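BRIC1 (Synthetic construct, PDB 6FF6) has no known natural function, being a computationally designed repeat protein with a novel corrugated architecture. Local coordinates at residues F126-M137 against F167-F177. Residues are numbered along the deposited sequence; the frame is centred on the assembly and turned at random.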
ATOM      1  N   PHE A 126       1.176  -8.595  -4.808  1.00123.47           N
ATOM      2  CA  PHE A 126       1.558  -8.649  -3.411  1.00120.53           C
ATOM      3  C   PHE A 126       1.977 -10.067  -2.970  1.00116.99           C
ATOM      4  O   PHE A 126       2.956 -10.207  -2.230  1.00114.35           O
ATOM      5  CB  PHE A 126       0.448  -8.042  -2.521  1.00125.09           C
ATOM      6  CG  PHE A 126       0.870  -7.890  -1.075  1.00126.51           C
ATOM      7  CD1 PHE A 126       2.125  -7.378  -0.744  1.00130.10           C
ATOM      8  CD2 PHE A 126       0.034  -8.300  -0.044  1.00128.68           C
ATOM      9  CE1 PHE A 126       2.539  -7.294   0.593  1.00130.14           C
ATOM     10  CE2 PHE A 126       0.442  -8.199   1.292  1.00130.54           C
ATOM     11  CZ  PHE A 126       1.692  -7.699   1.600  1.00128.44           C
ATOM     12  N   TYR A 127       1.268 -11.109  -3.450  1.00111.03           N
ATOM     13  CA  TYR A 127       1.581 -12.506  -3.138  1.00107.13           C
ATOM     14  C   TYR A 127       2.883 -12.896  -3.788  1.00108.24           C
ATOM     15  O   TYR A 127       3.714 -13.526  -3.147  1.00106.59           O
ATOM     16  CB  TYR A 127       0.475 -13.448  -3.646  1.00109.86           C
ATOM     17  CG  TYR A 127      -0.597 -13.796  -2.639  1.00112.61           C
ATOM     18  CD1 TYR A 127      -1.512 -12.842  -2.207  1.00117.91           C
ATOM     19  CD2 TYR A 127      -0.746 -15.101  -2.171  1.00111.45           C
ATOM     20  CE1 TYR A 127      -2.524 -13.168  -1.298  1.00121.84           C
ATOM     21  CE2 TYR A 127      -1.750 -15.438  -1.259  1.00112.23           C
ATOM     22  CZ  TYR A 127      -2.645 -14.468  -0.832  1.00124.37           C
ATOM     23  OH  TYR A 127      -3.671 -14.778   0.036  1.00127.11           O
ATOM     24  N   GLN A 128       3.064 -12.509  -5.058  1.00105.54           N
ATOM     25  CA  GLN A 128       4.239 -12.802  -5.856  1.00104.32           C
ATOM     26  C   GLN A 128       5.516 -12.189  -5.302  1.00106.50           C
ATOM     27  O   GLN A 128       6.541 -12.884  -5.251  1.00104.81           O
ATOM     28  CB  GLN A 128       4.000 -12.420  -7.307  1.00108.69           C
ATOM     29  CG  GLN A 128       3.785 -13.634  -8.224  1.00133.68           C
ATOM     30  CD  GLN A 128       2.904 -14.747  -7.685  1.00156.10           C
ATOM     31  OE1 GLN A 128       1.750 -14.538  -7.294  1.00155.72           O
ATOM     32  NE2 GLN A 128       3.433 -15.963  -7.674  1.00145.97           N
ATOM     33  N   ALA A 129       5.438 -10.929  -4.833  1.00102.07           N
ATOM     34  CA  ALA A 129       6.548 -10.234  -4.196  1.00100.05           C
ATOM     35  C   ALA A 129       6.936 -11.000  -2.948  1.00102.07           C
ATOM     36  O   ALA A 129       8.113 -11.271  -2.758  1.00102.45           O
ATOM     37  CB  ALA A 129       6.154  -8.807  -3.859  1.00103.30           C
ATOM     38  N   PHE A 130       5.955 -11.469  -2.170  1.00 99.02           N
ATOM     39  CA  PHE A 130       6.222 -12.277  -0.981  1.00 95.66           C
ATOM     40  C   PHE A 130       6.886 -13.584  -1.337  1.00 97.46           C
ATOM     41  O   PHE A 130       7.893 -13.923  -0.724  1.00 96.19           O
ATOM     42  CB  PHE A 130       4.935 -12.514  -0.156  1.00 96.69           C
ATOM     43  CG  PHE A 130       5.065 -13.631   0.866  1.00 95.44           C
ATOM     44  CD1 PHE A 130       5.894 -13.495   1.976  1.00 97.50           C
ATOM     45  CD2 PHE A 130       4.414 -14.847   0.679  1.00 95.31           C
ATOM     46  CE1 PHE A 130       6.076 -14.563   2.865  1.00 96.40           C
ATOM     47  CE2 PHE A 130       4.605 -15.909   1.564  1.00 95.24           C
ATOM     48  CZ  PHE A 130       5.407 -15.752   2.667  1.00 93.13           C
ATOM     49  N   PHE A 131       6.308 -14.336  -2.295  1.00 95.24           N
ATOM     50  CA  PHE A 131       6.836 -15.646  -2.706  1.00 94.24           C
ATOM     51  C   PHE A 131       8.318 -15.536  -3.146  1.00100.16           C
ATOM     52  O   PHE A 131       9.178 -16.222  -2.619  1.00 97.79           O
ATOM     53  CB  PHE A 131       5.916 -16.320  -3.763  1.00 96.80           C
ATOM     54  CG  PHE A 131       4.604 -16.846  -3.201  1.00 97.77           C
ATOM     55  CD1 PHE A 131       4.573 -17.556  -2.000  1.00 98.65           C
ATOM     56  CD2 PHE A 131       3.409 -16.666  -3.889  1.00101.24           C
ATOM     57  CE1 PHE A 131       3.356 -18.036  -1.471  1.00 99.33           C
ATOM     58  CE2 PHE A 131       2.200 -17.138  -3.356  1.00104.13           C
ATOM     59  CZ  PHE A 131       2.181 -17.820  -2.149  1.00 99.81           C
ATOM     60  N   ASP A 132       8.611 -14.587  -4.030  1.00100.83           N
ATOM     61  CA  ASP A 132       9.951 -14.268  -4.502  1.00101.48           C
ATOM     62  C   ASP A 132      10.886 -13.882  -3.325  1.00104.00           C
ATOM     63  O   ASP A 132      11.979 -14.440  -3.223  1.00103.25           O
ATOM     64  CB  ASP A 132       9.835 -13.154  -5.565  1.00105.66           C
ATOM     65  CG  ASP A 132      11.060 -12.307  -5.851  1.00117.64           C
ATOM     66  OD1 ASP A 132      12.192 -12.841  -5.768  1.00120.81           O
ATOM     67  OD2 ASP A 132      10.887 -11.121  -6.176  1.00121.30           O
ATOM     68  N   MET A 133      10.463 -12.934  -2.465  1.00 99.38           N
ATOM     69  CA  MET A 133      11.233 -12.518  -1.289  1.00 98.31           C
ATOM     70  C   MET A 133      11.562 -13.707  -0.365  1.00 98.87           C
ATOM     71  O   MET A 133      12.738 -13.913  -0.037  1.00 97.22           O
ATOM     72  CB  MET A 133      10.484 -11.431  -0.499  1.00101.84           C
ATOM     73  CG  MET A 133      11.161 -11.089   0.826  1.00105.41           C
ATOM     74  SD  MET A 133      11.408  -9.322   1.139  1.00113.23           S
ATOM     75  CE  MET A 133      12.140  -8.864  -0.259  1.00111.11           C
ATOM     76  N   ALA A 134      10.524 -14.475   0.053  1.00 93.97           N
ATOM     77  CA  ALA A 134      10.677 -15.637   0.942  1.00 93.17           C
ATOM     78  C   ALA A 134      11.619 -16.688   0.375  1.00 98.20           C
ATOM     79  O   ALA A 134      12.433 -17.202   1.130  1.00 99.62           O
ATOM     80  CB  ALA A 134       9.315 -16.258   1.281  1.00 92.93           C
ATOM     81  N   ASP A 135      11.524 -16.991  -0.942  1.00 95.47           N
ATOM     82  CA  ASP A 135      12.419 -17.909  -1.658  1.00 96.52           C
ATOM     83  C   ASP A 135      13.893 -17.515  -1.390  1.00103.40           C
ATOM     84  O   ASP A 135      14.711 -18.380  -1.030  1.00105.31           O
ATOM     85  CB  ASP A 135      12.197 -17.814  -3.181  1.00100.24           C
ATOM     86  CG  ASP A 135      11.033 -18.580  -3.739  1.00112.63           C
ATOM     87  OD1 ASP A 135      10.605 -19.551  -3.096  1.00115.55           O
ATOM     88  OD2 ASP A 135      10.559 -18.217  -4.837  1.00119.71           O
ATOM     89  N   VAL A 136      14.209 -16.212  -1.550  1.00 99.27           N
ATOM     90  CA  VAL A 136      15.551 -15.657  -1.354  1.00100.51           C
ATOM     91  C   VAL A 136      16.007 -15.723   0.110  1.00110.37           C
ATOM     92  O   VAL A 136      17.142 -16.151   0.381  1.00111.49           O
ATOM     93  CB  VAL A 136      15.686 -14.237  -1.947  1.00103.65           C
ATOM     94  CG1 VAL A 136      17.076 -13.669  -1.698  1.00104.81           C
ATOM     95  CG2 VAL A 136      15.384 -14.246  -3.444  1.00103.75           C
ATOM     96  N   MET A 137      15.125 -15.338   1.047  1.00109.39           N
ATOM     97  CA  MET A 137      15.416 -15.410   2.487  1.00109.39           C
ATOM     98  C   MET A 137      15.743 -16.830   2.994  1.00110.31           C
ATOM     99  O   MET A 137      16.567 -16.984   3.900  1.00111.36           O
ATOM    100  CB  MET A 137      14.294 -14.780   3.300  1.00111.71           C
ATOM    101  CG  MET A 137      14.372 -13.274   3.276  1.00117.48           C
ATOM    102  SD  MET A 137      13.407 -12.553   4.615  1.00122.93           S
ATOM    103  CE  MET A 137      14.126 -10.851   4.705  1.00123.07           C
ATOM    104  N   PHE A 167      10.881 -12.409   9.651  1.00121.19           N
ATOM    105  CA  PHE A 167      10.175 -11.834   8.507  1.00121.06           C
ATOM    106  C   PHE A 167       9.160 -12.831   7.929  1.00119.91           C
ATOM    107  O   PHE A 167       7.990 -12.473   7.734  1.00119.66           O
ATOM    108  CB  PHE A 167      11.143 -11.370   7.408  1.00123.81           C
ATOM    109  CG  PHE A 167      10.450 -10.960   6.119  1.00126.25           C
ATOM    110  CD1 PHE A 167       9.799  -9.729   6.017  1.00131.26           C
ATOM    111  CD2 PHE A 167      10.413 -11.819   5.023  1.00126.51           C
ATOM    112  CE1 PHE A 167       9.151  -9.361   4.838  1.00132.33           C
ATOM    113  CE2 PHE A 167       9.772 -11.442   3.840  1.00129.37           C
ATOM    114  CZ  PHE A 167       9.149 -10.217   3.757  1.00129.68           C
ATOM    115  N   ILE A 168       9.619 -14.072   7.656  1.00111.09           N
ATOM    116  CA  ILE A 168       8.796 -15.128   7.082  1.00106.54           C
ATOM    117  C   ILE A 168       7.599 -15.404   7.967  1.00109.26           C
ATOM    118  O   ILE A 168       6.486 -15.481   7.462  1.00108.54           O
ATOM    119  CB  ILE A 168       9.601 -16.389   6.734  1.00106.68           C
ATOM    120  CG1 ILE A 168      10.738 -16.071   5.715  1.00106.68           C
ATOM    121  CG2 ILE A 168       8.658 -17.443   6.162  1.00103.53           C
ATOM    122  CD1 ILE A 168      11.882 -17.120   5.641  1.00107.83           C
ATOM    123  N   LYS A 169       7.811 -15.469   9.287  1.00105.87           N
ATOM    124  CA  LYS A 169       6.734 -15.661  10.249  1.00105.27           C
ATOM    125  C   LYS A 169       5.728 -14.532  10.159  1.00111.06           C
ATOM    126  O   LYS A 169       4.536 -14.803  10.013  1.00113.01           O
ATOM    127  CB  LYS A 169       7.277 -15.785  11.677  1.00108.16           C
ATOM    128  CG  LYS A 169       6.191 -16.138  12.692  1.00119.33           C
ATOM    129  CD  LYS A 169       6.596 -15.822  14.107  1.00125.33           C
ATOM    130  CE  LYS A 169       6.534 -14.358  14.485  1.00133.13           C
ATOM    131  NZ  LYS A 169       6.997 -14.123  15.879  1.00136.19           N
ATOM    132  N   GLY A 170       6.214 -13.292  10.241  1.00109.07           N
ATOM    133  CA  GLY A 170       5.393 -12.083  10.165  1.00110.92           C
ATOM    134  C   GLY A 170       4.548 -12.045   8.912  1.00112.35           C
ATOM    135  O   GLY A 170       3.323 -11.936   8.996  1.00113.28           O
ATOM    136  N   ALA A 171       5.207 -12.220   7.754  1.00106.58           N
ATOM    137  CA  ALA A 171       4.595 -12.271   6.429  1.00106.60           C
ATOM    138  C   ALA A 171       3.580 -13.432   6.273  1.00112.69           C
ATOM    139  O   ALA A 171       2.485 -13.212   5.742  1.00115.89           O
ATOM    140  CB  ALA A 171       5.676 -12.359   5.376  1.00106.22           C
ATOM    141  N   ALA A 172       3.913 -14.641   6.789  1.00105.99           N
ATOM    142  CA  ALA A 172       3.014 -15.796   6.770  1.00104.25           C
ATOM    143  C   ALA A 172       1.775 -15.484   7.596  1.00110.53           C
ATOM    144  O   ALA A 172       0.675 -15.904   7.228  1.00111.31           O
ATOM    145  CB  ALA A 172       3.710 -17.027   7.328  1.00102.82           C
ATOM    146  N   GLY A 173       1.962 -14.740   8.688  1.00108.03           N
ATOM    147  CA  GLY A 173       0.870 -14.296   9.543  1.00109.78           C
ATOM    148  C   GLY A 173      -0.024 -13.353   8.764  1.00115.46           C
ATOM    149  O   GLY A 173      -1.249 -13.482   8.815  1.00117.13           O
ATOM    150  N   THR A 174       0.596 -12.445   7.974  1.00110.71           N
ATOM    151  CA  THR A 174      -0.110 -11.503   7.118  1.00112.94           C
ATOM    152  C   THR A 174      -1.038 -12.214   6.141  1.00114.41           C
ATOM    153  O   THR A 174      -2.172 -11.782   5.979  1.00116.89           O
ATOM    154  CB  THR A 174       0.879 -10.579   6.395  1.00124.60           C
ATOM    155  OG1 THR A 174       1.565  -9.780   7.361  1.00128.01           O
ATOM    156  CG2 THR A 174       0.207  -9.694   5.333  1.00124.81           C
ATOM    157  N   PHE A 175      -0.579 -13.298   5.510  1.00106.05           N
ATOM    158  CA  PHE A 175      -1.409 -14.013   4.540  1.00103.96           C
ATOM    159  C   PHE A 175      -2.254 -15.178   5.122  1.00108.36           C
ATOM    160  O   PHE A 175      -2.933 -15.877   4.364  1.00108.89           O
ATOM    161  CB  PHE A 175      -0.556 -14.500   3.373  1.00102.69           C
ATOM    162  CG  PHE A 175       0.168 -13.425   2.605  1.00103.92           C
ATOM    163  CD1 PHE A 175      -0.454 -12.754   1.556  1.00107.43           C
ATOM    164  CD2 PHE A 175       1.502 -13.149   2.859  1.00102.72           C
ATOM    165  CE1 PHE A 175       0.238 -11.796   0.806  1.00108.72           C
ATOM    166  CE2 PHE A 175       2.174 -12.153   2.140  1.00106.17           C
ATOM    167  CZ  PHE A 175       1.541 -11.494   1.111  1.00105.55           C
ATOM    168  N   GLY A 176      -2.231 -15.367   6.438  1.00104.41           N
ATOM    169  CA  GLY A 176      -3.000 -16.436   7.080  1.00103.53           C
ATOM    170  C   GLY A 176      -2.437 -17.835   6.879  1.00102.83           C
ATOM    171  O   GLY A 176      -3.150 -18.833   7.053  1.00100.64           O
ATOM    172  N   PHE A 177      -1.141 -17.915   6.508  1.00 96.60           N
ATOM    173  CA  PHE A 177      -0.446 -19.177   6.285  1.00 93.29           C
ATOM    174  C   PHE A 177      -0.075 -19.724   7.670  1.00 98.89           C
ATOM    175  O   PHE A 177       1.064 -19.599   8.113  1.00 98.99           O
ATOM    176  CB  PHE A 177       0.783 -18.973   5.379  1.00 93.29           C
ATOM    177  CG  PHE A 177       0.576 -18.422   3.974  1.00 95.98           C
ATOM    178  CD1 PHE A 177      -0.569 -18.723   3.245  1.00 99.14           C
ATOM    179  CD2 PHE A 177       1.574 -17.680   3.344  1.00 98.92           C
ATOM    180  CE1 PHE A 177      -0.734 -18.247   1.937  1.00100.90           C
ATOM    181  CE2 PHE A 177       1.399 -17.199   2.034  1.00102.01           C
ATOM    182  CZ  PHE A 177       0.244 -17.485   1.348  1.00100.29           C
TER
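An aromatic cluster closes one end of an antiparallel helix pair in the region of this designed repeat protein that matches the Hpt family. Phe126, Tyr127 and Phe130 of helix 125-146 meet Phe175 and Phe177 at the C-terminal end of the 167-177 segment. The axes of the two helical segments approach to 10.9 Å and run nearly antiparallel.

Phe175 sits between three rings. Its edge points at the face of Tyr127 in a T-shaped pair, with Phe175 CD1 3.5 Å from Tyr127 CE1. Phe175 CZ lies over a face of Phe126, 3.5 Å from Phe126 CE2, and the two planes are tilted. Phe175 CE2 reaches Phe130 CG at 3.5 Å, again with tilted planes. The Phe175 torsion (chi1 -59°) sets CG opposite the carbonyl carbon and sends the ring toward helix 125-146.

Gly176, with positive phi, is the first residue to leave helical phi/psi, in a Schellman motif. The chain turns there, and Phe177 comes back as the N-cap of the next helix. Phe130 CE2 is 3.5 Å from Phe177 CE2, at the edge of the Phe177 ring. Phe130 CE1 touches Ala171 CB. Leu220 of helix 203-224 also packs on Phe130, and Tyr223 stacks on Phe177.

Further along, Met133 and Met137 both make Met-aromatic contacts with Phe167. Tyr78 of the second subunit also meets this ring, which places Phe167 at the subunit interface. The bent Met133 chain runs at about a right angle to the Phe167 side chain and brings CG and SD to the CE2-CZ end of its ring. Met137 SD approaches obliquely, 4.1 Å from the Phe167 ring centroid and 55° off the ring normal.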